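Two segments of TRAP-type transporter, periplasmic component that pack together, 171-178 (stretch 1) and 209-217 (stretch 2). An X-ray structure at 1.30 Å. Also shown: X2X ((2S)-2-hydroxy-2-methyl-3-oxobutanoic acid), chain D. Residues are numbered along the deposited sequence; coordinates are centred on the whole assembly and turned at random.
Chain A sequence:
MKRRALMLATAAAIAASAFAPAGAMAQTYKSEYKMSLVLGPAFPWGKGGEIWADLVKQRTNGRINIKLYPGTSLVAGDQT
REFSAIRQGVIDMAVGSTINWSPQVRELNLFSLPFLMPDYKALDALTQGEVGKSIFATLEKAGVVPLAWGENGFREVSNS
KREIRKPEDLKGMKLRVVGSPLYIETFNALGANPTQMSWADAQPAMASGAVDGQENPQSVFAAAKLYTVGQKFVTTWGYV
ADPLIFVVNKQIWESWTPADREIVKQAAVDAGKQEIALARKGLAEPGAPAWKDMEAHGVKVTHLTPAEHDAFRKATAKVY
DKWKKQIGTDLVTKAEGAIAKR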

# COMPACT_ATOMS: atom_id res chain seq x y z
N LYS A 171 22.59 -3.26 -8.78
CA LYS A 171 23.58 -4.03 -8.05
C LYS A 171 24.20 -3.19 -6.95
O LYS A 171 24.68 -2.08 -7.19
CB LYS A 171 24.67 -4.58 -8.97
CG LYS A 171 25.64 -5.48 -8.23
CD LYS A 171 26.42 -6.39 -9.16
CE LYS A 171 27.50 -5.64 -9.91
NZ LYS A 171 28.80 -6.36 -9.87
N GLY A 172 24.15 -3.71 -5.73
CA GLY A 172 24.75 -3.05 -4.58
C GLY A 172 23.96 -1.88 -4.01
O GLY A 172 24.38 -1.30 -3.02
N MSE A 173 22.84 -1.52 -4.62
CA MSE A 173 22.09 -0.35 -4.17
C MSE A 173 21.41 -0.60 -2.83
O MSE A 173 20.77 -1.63 -2.64
CB MSE A 173 21.07 0.03 -5.24
CG MSE A 173 20.45 1.38 -5.14
SE MSE A 173 19.53 1.80 -6.80
CE MSE A 173 20.98 2.46 -7.86
N LYS A 174 21.54 0.36 -1.91
CA LYS A 174 20.96 0.25 -0.59
C LYS A 174 19.56 0.83 -0.63
O LYS A 174 19.35 2.04 -0.56
CB LYS A 174 21.81 1.00 0.44
CG LYS A 174 23.21 0.45 0.57
CD LYS A 174 24.00 1.26 1.62
CE LYS A 174 25.44 0.77 1.75
NZ LYS A 174 26.22 0.93 0.50
N LEU A 175 18.58 -0.03 -0.81
CA LEU A 175 17.21 0.42 -1.00
C LEU A 175 16.40 0.12 0.24
O LEU A 175 16.41 -1.00 0.74
CB LEU A 175 16.59 -0.24 -2.22
CG LEU A 175 17.25 0.21 -3.53
CD1 LEU A 175 16.69 -0.60 -4.69
CD2 LEU A 175 17.06 1.71 -3.75
N ARG A 176 15.72 1.12 0.77
CA ARG A 176 14.78 0.87 1.85
C ARG A 176 13.54 0.17 1.33
O ARG A 176 12.98 0.56 0.31
CB ARG A 176 14.41 2.18 2.54
CG ARG A 176 13.38 2.05 3.66
CD ARG A 176 11.99 2.22 3.10
NE ARG A 176 10.97 2.05 4.13
CZ ARG A 176 9.68 2.26 3.92
NH1 ARG A 176 9.23 2.64 2.73
NH2 ARG A 176 8.82 2.10 4.92
N VAL A 177 13.09 -0.82 2.11
CA VAL A 177 11.81 -1.48 1.91
C VAL A 177 11.09 -1.54 3.26
O VAL A 177 11.70 -1.29 4.31
CB VAL A 177 11.97 -2.89 1.29
CG1 VAL A 177 12.59 -2.80 -0.12
CG2 VAL A 177 12.77 -3.81 2.18
N VAL A 178 9.81 -1.88 3.25
CA VAL A 178 9.08 -2.13 4.48
C VAL A 178 9.53 -3.49 4.99
O VAL A 178 9.93 -4.35 4.19
CB VAL A 178 7.57 -2.15 4.21
CG1 VAL A 178 6.80 -2.49 5.47
CG2 VAL A 178 7.12 -0.81 3.65
N GLY A 209 21.61 9.75 3.44
CA GLY A 209 22.25 8.87 2.48
C GLY A 209 22.55 7.47 3.01
O GLY A 209 23.19 6.68 2.32
N ALA A 210 22.04 7.14 4.20
CA ALA A 210 22.24 5.81 4.76
C ALA A 210 21.58 4.75 3.88
O ALA A 210 22.09 3.62 3.78
CB ALA A 210 21.70 5.74 6.18
N VAL A 211 20.48 5.10 3.22
CA VAL A 211 19.98 4.32 2.09
C VAL A 211 20.08 5.20 0.84
O VAL A 211 20.03 6.43 0.93
CB VAL A 211 18.53 3.83 2.29
CG1 VAL A 211 18.46 2.89 3.48
CG2 VAL A 211 17.59 5.00 2.45
N ASP A 212 20.24 4.55 -0.30
CA ASP A 212 20.31 5.23 -1.59
C ASP A 212 18.93 5.57 -2.14
O ASP A 212 18.78 6.52 -2.93
CB ASP A 212 21.05 4.36 -2.63
CG ASP A 212 22.44 3.97 -2.21
OD1 ASP A 212 23.17 4.82 -1.64
OD2 ASP A 212 22.85 2.82 -2.51
N GLY A 213 17.91 4.79 -1.78
CA GLY A 213 16.62 4.89 -2.43
C GLY A 213 15.53 4.15 -1.70
O GLY A 213 15.73 3.69 -0.57
N GLN A 214 14.37 4.06 -2.36
CA GLN A 214 13.14 3.57 -1.76
C GLN A 214 12.16 3.24 -2.89
O GLN A 214 12.52 3.34 -4.07
CB GLN A 214 12.56 4.62 -0.78
CG GLN A 214 12.14 5.93 -1.42
CD GLN A 214 10.74 5.93 -1.96
OE1 GLN A 214 9.80 5.63 -1.22
NE2 GLN A 214 10.55 6.31 -3.22
N GLU A 215 10.93 2.87 -2.54
CA GLU A 215 9.93 2.55 -3.53
C GLU A 215 8.56 2.86 -2.96
O GLU A 215 8.28 2.53 -1.81
CB GLU A 215 10.05 1.06 -3.96
CG GLU A 215 10.25 0.06 -2.81
CD GLU A 215 8.96 -0.31 -2.08
OE1 GLU A 215 8.02 -0.81 -2.75
OE2 GLU A 215 8.88 -0.13 -0.84
N ASN A 216 7.74 3.57 -3.70
CA ASN A 216 6.45 4.04 -3.15
C ASN A 216 5.59 4.61 -4.27
O ASN A 216 6.10 4.93 -5.36
CB ASN A 216 6.67 5.15 -2.10
CG ASN A 216 6.41 4.68 -0.67
OD1 ASN A 216 5.32 4.24 -0.35
ND2 ASN A 216 7.40 4.82 0.19
N PRO A 217 4.28 4.73 -4.04
CA PRO A 217 3.44 5.33 -5.06
C PRO A 217 3.80 6.78 -5.35
O PRO A 217 4.36 7.51 -4.50
CB PRO A 217 2.02 5.20 -4.46
CG PRO A 217 2.15 4.13 -3.46
CD PRO A 217 3.51 4.32 -2.86
OAD X2X D . 6.08 2.58 4.47
CAH X2X D . 5.68 2.89 3.30
OAE X2X D . 6.49 2.95 2.33
CAI X2X D . 4.24 3.18 3.05
CAB X2X D . 3.89 4.48 3.73
OAF X2X D . 3.94 3.13 1.68
CAG X2X D . 3.50 2.04 3.67
OAC X2X D . 2.99 2.16 4.78
CAA X2X D . 3.40 0.74 2.94
O HOH W 1 25.12 1.78 -3.25
O HOH W 2 10.51 1.84 0.16
O HOH W 3 8.41 -2.33 0.73

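The strongest polar contacts at this interface converge on the bound ligand. The guanidinium of Arg-176 meets the carboxylate of X2X end-on: NH1 lies 2.8 Å from OAE and NH2 lies 2.8 Å from OAD, with N-H...O angles of 176° and 178°, so two nearly linear hydrogen bonds pair the positive group with both carboxylate oxygens. Asn-216, from the other stretch, binds the same ligand. Its ND2 donates to X2X OAE at 3.0 Å, and its OD1 accepts from the ligand hydroxyl OAF at 2.7 Å. The same ND2 also donates to Gln-214 OE1 (2.9 Å, 161°), which helps to fix the orientation of the amide. Thus each stretch supplies one side chain that hydrogen-bonds the ligand, in keeping with a periplasmic component that binds solute for a transporter.

Between the stretches themselves, the bonding is mostly backbone. Arg-176 N donates to Gly-213 O at 2.9 Å and 165°. On the other side of Leu-175, Lys-174 O accepts from Asp-212 N at 2.7 Å and 141°, and also, weakly, from Gly-213 N at 3.3 Å and 140°. These bonds flank a single beta bridge between Leu-175 and Gly-213, whose CA atoms are 4.7 Å apart. The strands run in broadly the same direction, with 35° between their axes. Asp-212 extends the pairing through its side chain: OD2 accepts from Lys-174 N at 2.9 Å and 173°, so the carboxylate takes up a backbone amide just before the bridge. Water 1 donates to both Asp-212 OD2 (2.6 Å) and Gly-172 O (3.2 Å), linking the stretches again at this end.

Farther along, water takes over. Water 2 accepts from Arg-176 NH1 at 3.0 Å and from Glu-215 N at 2.9 Å, while water 3 accepts from Val-178 N at 2.9 Å and donates to Glu-215 OE2 at 2.7 Å. Arg-176 NH1 and Glu-215 OE2 are 4.5 Å apart, but the oxygen lies well out of the guanidinium plane; their opposite charges are near without forming a salt bridge.

Apolar packing fills in around this framework, within 495 Å² of buried surface. Leu-175 points its CA-to-CB bond away, yet CD2 returns to within 3.5 Å of Gly-213 CA. Glycine leaves room for it: an ideal CB there would sit 2.7 Å from that methyl, a clash. Val-211 CG1 lies 4.2 Å from Arg-176 CB, and at the periphery Lys-174 lays its aliphatic chain along the partner, CD 3.7 Å from Ala-210 O, before its end leads away.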